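Local structure of vitamin B12-binding protein (Vibrio cholerae O395, 5YSC) at residues E32-G40 against I114-S125; Q153-L161 against V203-T213. The protein binds vitamin B12 in the periplasm and probably hands it to the membrane subunit BtuC of the BtuCDF import complex. All coordinates share one frame; numbering follows the deposited sequence.

Interaction 1 (E32-G40 against I114-S125); sequences EIAYAAGLG and IADNIEALSHYS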
loop_
_atom_site.group_PDB
_atom_site.type_symbol
_atom_site.label_atom_id
_atom_site.label_comp_id
_atom_site.label_asym_id
_atom_site.label_seq_id
_atom_site.Cartn_x
_atom_site.Cartn_y
_atom_site.Cartn_z
ATOM N N GLU A 32 1.198 9.149 5.543
ATOM C CA GLU A 32 1.781 9.761 4.351
ATOM C C GLU A 32 0.784 10.701 3.670
ATOM O O GLU A 32 1.128 11.825 3.285
ATOM C CB GLU A 32 2.300 8.688 3.372
ATOM C CG GLU A 32 3.451 7.826 3.961
ATOM C CD GLU A 32 4.306 7.106 2.952
ATOM O OE1 GLU A 32 4.627 7.686 1.891
ATOM O OE2 GLU A 32 4.687 5.942 3.237
ATOM N N ILE A 33 -0.456 10.244 3.474
ATOM C CA ILE A 33 -1.444 11.056 2.767
ATOM C C ILE A 33 -1.788 12.292 3.565
ATOM O O ILE A 33 -2.049 13.361 2.985
ATOM C CB ILE A 33 -2.690 10.208 2.458
ATOM C CG1 ILE A 33 -2.364 9.162 1.377
ATOM C CG2 ILE A 33 -3.815 11.088 2.047
ATOM C CD1 ILE A 33 -1.886 9.690 0.166
ATOM N N ALA A 34 -1.802 12.170 4.894
ATOM C CA ALA A 34 -2.070 13.331 5.749
ATOM C C ALA A 34 -1.022 14.420 5.534
ATOM O O ALA A 34 -1.366 15.599 5.352
ATOM C CB ALA A 34 -2.156 12.917 7.221
ATOM N N TYR A 35 0.265 14.047 5.526
ATOM C CA TYR A 35 1.296 15.057 5.259
ATOM C C TYR A 35 1.161 15.639 3.861
ATOM O O TYR A 35 1.258 16.867 3.691
ATOM C CB TYR A 35 2.700 14.479 5.453
ATOM C CG TYR A 35 3.185 14.544 6.879
ATOM C CD1 TYR A 35 2.892 13.530 7.758
ATOM C CD2 TYR A 35 3.958 15.607 7.355
ATOM C CE1 TYR A 35 3.319 13.557 9.062
ATOM C CE2 TYR A 35 4.382 15.640 8.661
ATOM C CZ TYR A 35 4.070 14.599 9.519
ATOM O OH TYR A 35 4.521 14.603 10.859
ATOM N N ALA A 36 0.882 14.794 2.852
ATOM C CA ALA A 36 0.728 15.304 1.489
ATOM C C ALA A 36 -0.462 16.251 1.365
ATOM O O ALA A 36 -0.463 17.139 0.492
ATOM C CB ALA A 36 0.574 14.155 0.508
ATOM N N ALA A 37 -1.472 16.052 2.202
ATOM C CA ALA A 37 -2.692 16.836 2.182
ATOM C C ALA A 37 -2.571 18.103 2.979
ATOM O O ALA A 37 -3.584 18.790 3.141
ATOM C CB ALA A 37 -3.872 16.008 2.721
ATOM N N GLY A 38 -1.386 18.428 3.496
ATOM C CA GLY A 38 -1.239 19.621 4.312
ATOM C C GLY A 38 -1.855 19.539 5.694
ATOM O O GLY A 38 -2.367 20.549 6.208
ATOM N N LEU A 39 -1.841 18.348 6.298
ATOM C CA LEU A 39 -2.334 18.108 7.650
ATOM C C LEU A 39 -1.243 17.706 8.624
ATOM O O LEU A 39 -1.533 17.487 9.809
ATOM C CB LEU A 39 -3.403 16.999 7.636
ATOM C CG LEU A 39 -4.545 17.152 6.621
ATOM C CD1 LEU A 39 -5.559 16.015 6.703
ATOM C CD2 LEU A 39 -5.255 18.468 6.890
ATOM N N GLY A 40 -0.002 17.526 8.163
ATOM C CA GLY A 40 0.999 16.886 9.003
ATOM C C GLY A 40 1.253 17.616 10.303
ATOM O O GLY A 40 1.476 16.983 11.347
ATOM N N ILE A 114 -5.856 7.173 -4.394
ATOM C CA ILE A 114 -4.834 7.868 -3.620
ATOM C C ILE A 114 -5.005 9.365 -3.789
ATOM O O ILE A 114 -4.974 10.125 -2.827
ATOM C CB ILE A 114 -3.415 7.405 -4.030
ATOM C CG1 ILE A 114 -3.256 5.904 -3.731
ATOM C CG2 ILE A 114 -2.361 8.201 -3.285
ATOM C CD1 ILE A 114 -2.010 5.275 -4.279
ATOM N N ALA A 115 -5.121 9.811 -5.023
ATOM C CA ALA A 115 -5.343 11.225 -5.244
ATOM C C ALA A 115 -6.667 11.669 -4.625
ATOM O O ALA A 115 -6.739 12.740 -4.012
ATOM C CB ALA A 115 -5.312 11.524 -6.735
ATOM N N ASP A 116 -7.703 10.835 -4.739
ATOM C CA ASP A 116 -8.994 11.160 -4.130
ATOM C C ASP A 116 -8.838 11.368 -2.628
ATOM O O ASP A 116 -9.417 12.293 -2.050
ATOM C CB ASP A 116 -10.026 10.041 -4.378
ATOM C CG ASP A 116 -10.368 9.811 -5.842
ATOM O OD1 ASP A 116 -10.158 10.688 -6.715
ATOM O OD2 ASP A 116 -10.885 8.705 -6.092
ATOM N N ASN A 117 -8.116 10.457 -1.968
ATOM C CA ASN A 117 -7.823 10.606 -0.541
ATOM C C ASN A 117 -7.166 11.953 -0.217
ATOM O O ASN A 117 -7.546 12.625 0.742
ATOM C CB ASN A 117 -6.893 9.478 -0.069
ATOM C CG ASN A 117 -7.620 8.272 0.455
ATOM O OD1 ASN A 117 -7.962 8.206 1.651
ATOM N ND2 ASN A 117 -7.719 7.258 -0.366
ATOM N N ILE A 118 -6.119 12.322 -0.962
ATOM C CA ILE A 118 -5.398 13.547 -0.687
ATOM C C ILE A 118 -6.316 14.745 -0.869
ATOM O O ILE A 118 -6.314 15.659 -0.034
ATOM C CB ILE A 118 -4.149 13.659 -1.585
ATOM C CG1 ILE A 118 -3.207 12.486 -1.312
ATOM C CG2 ILE A 118 -3.433 15.006 -1.340
ATOM C CD1 ILE A 118 -2.008 12.360 -2.297
ATOM N N GLU A 119 -7.131 14.735 -1.938
ATOM C CA GLU A 119 -8.004 15.871 -2.217
ATOM C C GLU A 119 -9.086 15.990 -1.152
ATOM O O GLU A 119 -9.331 17.079 -0.628
ATOM C CB GLU A 119 -8.599 15.736 -3.616
ATOM C CG GLU A 119 -9.556 16.862 -3.995
ATOM C CD GLU A 119 -10.017 16.724 -5.427
ATOM O OE1 GLU A 119 -10.072 15.575 -5.923
ATOM O OE2 GLU A 119 -10.312 17.761 -6.059
ATOM N N ALA A 120 -9.671 14.870 -0.752
ATOM C CA ALA A 120 -10.600 14.880 0.376
ATOM C C ALA A 120 -9.949 15.404 1.645
ATOM O O ALA A 120 -10.518 16.238 2.359
ATOM C CB ALA A 120 -11.154 13.471 0.614
ATOM N N LEU A 121 -8.762 14.904 1.985
ATOM C CA LEU A 121 -8.184 15.315 3.240
ATOM C C LEU A 121 -7.806 16.786 3.233
ATOM O O LEU A 121 -7.750 17.410 4.289
ATOM C CB LEU A 121 -6.974 14.438 3.569
ATOM C CG LEU A 121 -7.316 13.050 4.104
ATOM C CD1 LEU A 121 -6.054 12.200 4.202
ATOM C CD2 LEU A 121 -7.967 13.145 5.485
ATOM N N SER A 122 -7.514 17.341 2.067
ATOM C CA SER A 122 -7.180 18.755 1.985
ATOM C C SER A 122 -8.330 19.650 2.442
ATOM O O SER A 122 -8.093 20.804 2.827
ATOM C CB SER A 122 -6.770 19.093 0.552
ATOM O OG SER A 122 -7.870 19.364 -0.286
ATOM N N HIS A 123 -9.561 19.138 2.434
ATOM C CA HIS A 123 -10.688 19.928 2.938
ATOM C C HIS A 123 -10.554 20.244 4.418
ATOM O O HIS A 123 -11.251 21.134 4.930
ATOM C CB HIS A 123 -12.010 19.192 2.709
ATOM C CG HIS A 123 -12.439 19.153 1.285
ATOM N ND1 HIS A 123 -11.677 18.580 0.296
ATOM C CD2 HIS A 123 -13.553 19.617 0.677
ATOM C CE1 HIS A 123 -12.303 18.691 -0.860
ATOM N NE2 HIS A 123 -13.441 19.322 -0.656
ATOM N N TYR A 124 -9.705 19.510 5.120
ATOM C CA TYR A 124 -9.562 19.720 6.550
ATOM C C TYR A 124 -8.331 20.545 6.847
ATOM O O TYR A 124 -7.967 20.723 8.002
ATOM C CB TYR A 124 -9.463 18.390 7.294
ATOM C CG TYR A 124 -10.682 17.521 7.161
ATOM C CD1 TYR A 124 -11.731 17.624 8.057
ATOM C CD2 TYR A 124 -10.783 16.599 6.142
ATOM C CE1 TYR A 124 -12.843 16.830 7.937
ATOM C CE2 TYR A 124 -11.889 15.801 6.015
ATOM C CZ TYR A 124 -12.918 15.919 6.910
ATOM O OH TYR A 124 -14.023 15.115 6.771
ATOM N N SER A 125 -7.684 21.041 5.801
ATOM C CA SER A 125 -6.424 21.738 5.991
ATOM C C SER A 125 -6.665 23.236 6.129
ATOM O O SER A 125 -7.609 23.785 5.552
ATOM C CB SER A 125 -5.476 21.470 4.820
ATOM O OG SER A 125 -4.283 22.233 4.947
#

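Interaction 2 (Q153-L161 against V203-T213); sequences QPIRYFYQL and VLVKQPQVIFT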
loop_
_atom_site.group_PDB
_atom_site.type_symbol
_atom_site.label_atom_id
_atom_site.label_comp_id
_atom_site.label_asym_id
_atom_site.label_seq_id
_atom_site.Cartn_x
_atom_site.Cartn_y
_atom_site.Cartn_z
ATOM N N GLN A 153 2.937 -5.945 -22.164
ATOM C CA GLN A 153 2.038 -7.045 -22.448
ATOM C C GLN A 153 1.737 -7.790 -21.168
ATOM O O GLN A 153 2.497 -7.707 -20.203
ATOM C CB GLN A 153 2.657 -8.023 -23.454
ATOM C CG GLN A 153 2.957 -7.431 -24.824
ATOM C CD GLN A 153 1.909 -7.811 -25.848
ATOM O OE1 GLN A 153 1.663 -8.996 -26.095
ATOM N NE2 GLN A 153 1.272 -6.809 -26.441
ATOM N N PRO A 154 0.654 -8.564 -21.142
ATOM C CA PRO A 154 0.283 -9.286 -19.919
ATOM C C PRO A 154 1.362 -10.251 -19.472
ATOM O O PRO A 154 1.830 -11.097 -20.237
ATOM C CB PRO A 154 -0.988 -10.037 -20.323
ATOM C CG PRO A 154 -1.537 -9.240 -21.446
ATOM C CD PRO A 154 -0.359 -8.745 -22.199
ATOM N N ILE A 155 1.740 -10.120 -18.209
ATOM C CA ILE A 155 2.705 -11.010 -17.600
ATOM C C ILE A 155 2.117 -11.596 -16.331
ATOM O O ILE A 155 1.558 -10.875 -15.522
ATOM C CB ILE A 155 3.998 -10.272 -17.231
ATOM C CG1 ILE A 155 4.611 -9.605 -18.459
ATOM C CG2 ILE A 155 4.978 -11.227 -16.594
ATOM C CD1 ILE A 155 5.404 -10.541 -19.309
ATOM N N ARG A 156 2.252 -12.906 -16.168
ATOM C CA ARG A 156 1.762 -13.601 -14.981
ATOM C C ARG A 156 2.802 -13.525 -13.868
ATOM O O ARG A 156 3.891 -14.079 -13.997
ATOM C CB ARG A 156 1.428 -15.058 -15.318
ATOM C CG ARG A 156 0.414 -15.167 -16.447
ATOM C CD ARG A 156 0.248 -16.610 -16.956
ATOM N NE ARG A 156 -0.172 -17.476 -15.862
ATOM C CZ ARG A 156 0.555 -18.441 -15.315
ATOM N NH1 ARG A 156 1.760 -18.744 -15.789
ATOM N NH2 ARG A 156 0.042 -19.137 -14.299
ATOM N N TYR A 157 2.446 -12.889 -12.757
ATOM C CA TYR A 157 3.371 -12.705 -11.651
ATOM C C TYR A 157 2.850 -13.355 -10.366
ATOM O O TYR A 157 1.651 -13.570 -10.161
ATOM C CB TYR A 157 3.658 -11.199 -11.407
ATOM C CG TYR A 157 2.509 -10.479 -10.772
ATOM C CD1 TYR A 157 1.505 -9.912 -11.549
ATOM C CD2 TYR A 157 2.397 -10.408 -9.378
ATOM C CE1 TYR A 157 0.421 -9.276 -10.964
ATOM C CE2 TYR A 157 1.318 -9.798 -8.787
ATOM C CZ TYR A 157 0.337 -9.217 -9.601
ATOM O OH TYR A 157 -0.766 -8.610 -9.062
ATOM N N PHE A 158 3.804 -13.668 -9.504
ATOM C CA PHE A 158 3.586 -14.012 -8.115
ATOM C C PHE A 158 4.217 -12.925 -7.259
ATOM O O PHE A 158 5.392 -12.608 -7.461
ATOM C CB PHE A 158 4.231 -15.365 -7.855
ATOM C CG PHE A 158 4.251 -15.765 -6.421
ATOM C CD1 PHE A 158 3.096 -15.709 -5.653
ATOM C CD2 PHE A 158 5.423 -16.214 -5.830
ATOM C CE1 PHE A 158 3.112 -16.103 -4.328
ATOM C CE2 PHE A 158 5.448 -16.572 -4.507
ATOM C CZ PHE A 158 4.286 -16.510 -3.750
ATOM N N TYR A 159 3.455 -12.345 -6.313
ATOM C CA TYR A 159 4.017 -11.403 -5.337
ATOM C C TYR A 159 3.890 -11.945 -3.930
ATOM O O TYR A 159 2.775 -12.082 -3.402
ATOM C CB TYR A 159 3.348 -10.026 -5.412
ATOM C CG TYR A 159 3.869 -9.069 -4.340
ATOM C CD1 TYR A 159 5.225 -8.926 -4.106
ATOM C CD2 TYR A 159 2.999 -8.343 -3.562
ATOM C CE1 TYR A 159 5.703 -8.073 -3.127
ATOM C CE2 TYR A 159 3.451 -7.468 -2.587
ATOM C CZ TYR A 159 4.798 -7.350 -2.364
ATOM O OH TYR A 159 5.251 -6.495 -1.388
ATOM N N GLN A 160 5.044 -12.206 -3.340
ATOM C CA GLN A 160 5.208 -12.737 -2.003
ATOM C C GLN A 160 5.324 -11.622 -0.953
ATOM O O GLN A 160 6.232 -10.792 -1.025
ATOM C CB GLN A 160 6.494 -13.565 -2.043
ATOM C CG GLN A 160 6.604 -14.570 -1.025
ATOM C CD GLN A 160 7.754 -15.485 -1.313
ATOM O OE1 GLN A 160 8.502 -15.315 -2.302
ATOM N NE2 GLN A 160 7.895 -16.482 -0.473
ATOM N N LEU A 161 4.441 -11.634 0.045
ATOM C CA LEU A 161 4.567 -10.733 1.189
ATOM C C LEU A 161 5.522 -11.249 2.265
ATOM O O LEU A 161 6.024 -10.458 3.075
ATOM C CB LEU A 161 3.196 -10.507 1.824
ATOM C CG LEU A 161 2.181 -9.736 1.009
ATOM C CD1 LEU A 161 0.905 -9.689 1.799
ATOM C CD2 LEU A 161 2.657 -8.296 0.739
ATOM N N VAL A 203 2.546 -22.481 -5.674
ATOM C CA VAL A 203 3.300 -21.595 -6.560
ATOM C C VAL A 203 3.913 -22.400 -7.696
ATOM O O VAL A 203 3.787 -22.045 -8.873
ATOM C CB VAL A 203 4.396 -20.840 -5.784
ATOM C CG1 VAL A 203 5.158 -19.890 -6.724
ATOM C CG2 VAL A 203 3.828 -20.085 -4.587
ATOM N N LEU A 204 4.630 -23.476 -7.344
ATOM C CA LEU A 204 5.327 -24.277 -8.345
ATOM C C LEU A 204 4.386 -24.695 -9.452
ATOM O O LEU A 204 4.710 -24.591 -10.641
ATOM C CB LEU A 204 5.948 -25.520 -7.698
ATOM C CG LEU A 204 7.085 -25.322 -6.690
ATOM C CD1 LEU A 204 7.617 -26.669 -6.210
ATOM C CD2 LEU A 204 8.188 -24.494 -7.285
ATOM N N VAL A 205 3.203 -25.157 -9.072
ATOM C CA VAL A 205 2.233 -25.607 -10.052
ATOM C C VAL A 205 1.881 -24.467 -10.989
ATOM O O VAL A 205 1.798 -24.655 -12.204
ATOM C CB VAL A 205 1.008 -26.183 -9.317
ATOM C CG1 VAL A 205 -0.265 -26.049 -10.119
ATOM C CG2 VAL A 205 1.277 -27.638 -8.957
ATOM N N LYS A 206 1.755 -23.249 -10.441
ATOM C CA LYS A 206 1.237 -22.100 -11.183
ATOM C C LYS A 206 2.223 -21.542 -12.209
ATOM O O LYS A 206 1.806 -20.850 -13.144
ATOM C CB LYS A 206 0.850 -20.990 -10.207
ATOM C CG LYS A 206 -0.450 -21.217 -9.431
ATOM C CD LYS A 206 -1.641 -20.628 -10.168
ATOM C CE LYS A 206 -2.914 -20.702 -9.324
ATOM N NZ LYS A 206 -4.051 -20.066 -10.023
ATOM N N GLN A 207 3.516 -21.775 -12.044
ATOM C CA GLN A 207 4.461 -21.393 -13.094
ATOM C C GLN A 207 4.477 -19.890 -13.373
ATOM O O GLN A 207 4.414 -19.475 -14.533
ATOM C CB GLN A 207 4.129 -22.149 -14.393
ATOM C CG GLN A 207 5.330 -22.403 -15.289
ATOM C CD GLN A 207 6.375 -23.236 -14.589
ATOM O OE1 GLN A 207 6.091 -23.873 -13.569
ATOM N NE2 GLN A 207 7.601 -23.209 -15.106
ATOM N N PRO A 208 4.625 -19.045 -12.354
ATOM C CA PRO A 208 4.670 -17.602 -12.606
ATOM C C PRO A 208 5.825 -17.234 -13.521
ATOM O O PRO A 208 6.919 -17.776 -13.407
ATOM C CB PRO A 208 4.855 -17.001 -11.209
ATOM C CG PRO A 208 5.502 -18.094 -10.419
ATOM C CD PRO A 208 4.921 -19.379 -10.955
ATOM N N GLN A 209 5.591 -16.277 -14.403
ATOM C CA GLN A 209 6.667 -15.760 -15.251
ATOM C C GLN A 209 7.660 -14.918 -14.452
ATOM O O GLN A 209 8.864 -14.936 -14.742
ATOM C CB GLN A 209 6.069 -14.933 -16.383
ATOM C CG GLN A 209 5.415 -15.787 -17.457
ATOM C CD GLN A 209 4.674 -14.946 -18.448
ATOM O OE1 GLN A 209 3.566 -14.476 -18.187
ATOM N NE2 GLN A 209 5.291 -14.722 -19.594
ATOM N N VAL A 210 7.167 -14.214 -13.432
ATOM C CA VAL A 210 7.955 -13.331 -12.579
ATOM C C VAL A 210 7.568 -13.614 -11.133
ATOM O O VAL A 210 6.385 -13.815 -10.838
ATOM C CB VAL A 210 7.685 -11.851 -12.902
ATOM C CG1 VAL A 210 8.472 -10.997 -11.944
ATOM C CG2 VAL A 210 8.042 -11.512 -14.335
ATOM N N ILE A 211 8.559 -13.644 -10.238
ATOM C CA ILE A 211 8.331 -13.665 -8.794
ATOM C C ILE A 211 8.836 -12.357 -8.191
ATOM O O ILE A 211 10.001 -11.993 -8.374
ATOM C CB ILE A 211 9.017 -14.868 -8.138
ATOM C CG1 ILE A 211 8.336 -16.157 -8.635
ATOM C CG2 ILE A 211 8.906 -14.767 -6.633
ATOM C CD1 ILE A 211 9.051 -17.447 -8.254
ATOM N N PHE A 212 7.967 -11.675 -7.459
ATOM C CA PHE A 212 8.326 -10.498 -6.685
ATOM C C PHE A 212 8.376 -10.838 -5.203
ATOM O O PHE A 212 7.499 -11.551 -4.690
ATOM C CB PHE A 212 7.330 -9.371 -6.922
ATOM C CG PHE A 212 7.422 -8.758 -8.304
ATOM C CD1 PHE A 212 8.603 -8.206 -8.764
ATOM C CD2 PHE A 212 6.336 -8.798 -9.154
ATOM C CE1 PHE A 212 8.663 -7.659 -9.993
ATOM C CE2 PHE A 212 6.389 -8.270 -10.420
ATOM C CZ PHE A 212 7.566 -7.690 -10.844
ATOM N N THR A 213 9.380 -10.307 -4.509
ATOM C CA THR A 213 9.597 -10.628 -3.107
ATOM C C THR A 213 10.165 -9.382 -2.407
ATOM O O THR A 213 10.018 -8.259 -2.900
ATOM C CB THR A 213 10.491 -11.883 -3.006
ATOM O OG1 THR A 213 10.543 -12.359 -1.642
ATOM C CG2 THR A 213 11.936 -11.576 -3.529
HETATM O O HOH W 1 1.428 -13.477 -19.698
HETATM O O HOH W 2 8.053 -6.497 -1.052
HETATM O O HOH W 3 11.238 -14.914 -1.995
HETATM O O HOH W 4 8.736 -11.868 0.735
#

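Interaction 1 (E32-G40 against I114-S125)
I33 pushes its branched side chain into a hole on helix 114-122 lined by I114, N117, I118 and L121, a knob-into-hole fit. Its two branches share the work: CG2, anti to the backbone N, presses on L121 CD1 at 3.3 Å, while CG1 (chi1 -70°) carries I33 CD1 to 3.4 Å from I118 CG1. Both pairs are tighter than usual, and both partner side chains cross the isoleucine at about a right angle. N117 lends the hole its CB, its amide oxygen being bonded to S106. One turn later A37 faces the same helix, where a bare methyl suits the close approach: its CB lies 3.6 Å from L121 CB. Packing slackens toward the partly exposed flank, where A36 CB stays 4.2 Å from I118 CD1. Past the ends of both helices, S125 OG donates to G38 O at 2.8 Å from above the carbonyl plane, and L39 lays CD1 against L121 CB and CD2 against S125. Glycine suits position 38 because its phi is positive, as the C-prime residue of a Schellman motif. Helix pieces 32-36 and 114-122 cross at -55°, and A34 and L121 both touch I82 of strand 80-83: helix packing beside the parallel sheet of an alpha/beta lobe in a periplasmic binding protein.

Interaction 2 (Q153-L161 against V203-T213)
K206 O, near the end of helix 200-206, is gripped by both terminal nitrogens of R156: NH2 donates at 2.7 Å in the carbonyl plane, and NH1 adds a weak bond while reaching, also weakly, to Q207 O. A long side chain bent at chi3 (58°) lets R156 turn back to this helix end, whose partial negative charge probably favours the cation. The backbone of R156 is clasped as well. Its N donates almost straight (178°) to Q209 OE1 at 2.9 Å, the side-chain amide oxygen taking the place a backbone carbonyl would hold in the sheet, and its O accepts Q209 N at 2.8 Å and, weakly, V210 N. From there the strands run parallel: F158 N bonds to V210 O, F212 N to F158 O at 2.7 Å, and Q160 N to F212 O. On the F158-I211 face, V203 CG2 makes a CH-pi contact 4.0 Å from the centroid of the F158 ring, while P208 CB packs against F158 CB at 3.8 Å; a flat ring fills the wedge between sheet and helix. On the other face Y159 CD1 meets F212 CB at 3.5 Å, and the Y159 hydroxyl bonds to N248 and to a water that donates to T213 O. L161, just beyond, touches cyanocobalamin. Helix 200-206 lies on the crossover from strand 184-186 to strand 210-213, passing over strand 155-159, which sits between those two. Strand 239-241 flanks 210-213, and helix 254-267 covers I155 and F212.

In the fold
Interactions 1 and 2 lie on opposite sides of the chain's centre, about 34 Å apart between centres, and share no helix or strand. Each lies with a different four-stranded parallel sheet, interaction 1 beside one and interaction 2 within the other, both sheets having the strand order 2-1-3-4, with cyanocobalamin bound between the two lobes. Both contacts are mostly buried, yet their chemistry differs. The 32-40/114-125 pair joins helices, so aliphatic side chains dominate and a single hydrogen bond crosses at its loop end. The 153-161/203-213 pair joins two central strands and the end of the helix leading into one of them, so backbone bonds set its register and aromatic residues pack on both faces, with an arginine at the partly exposed margin.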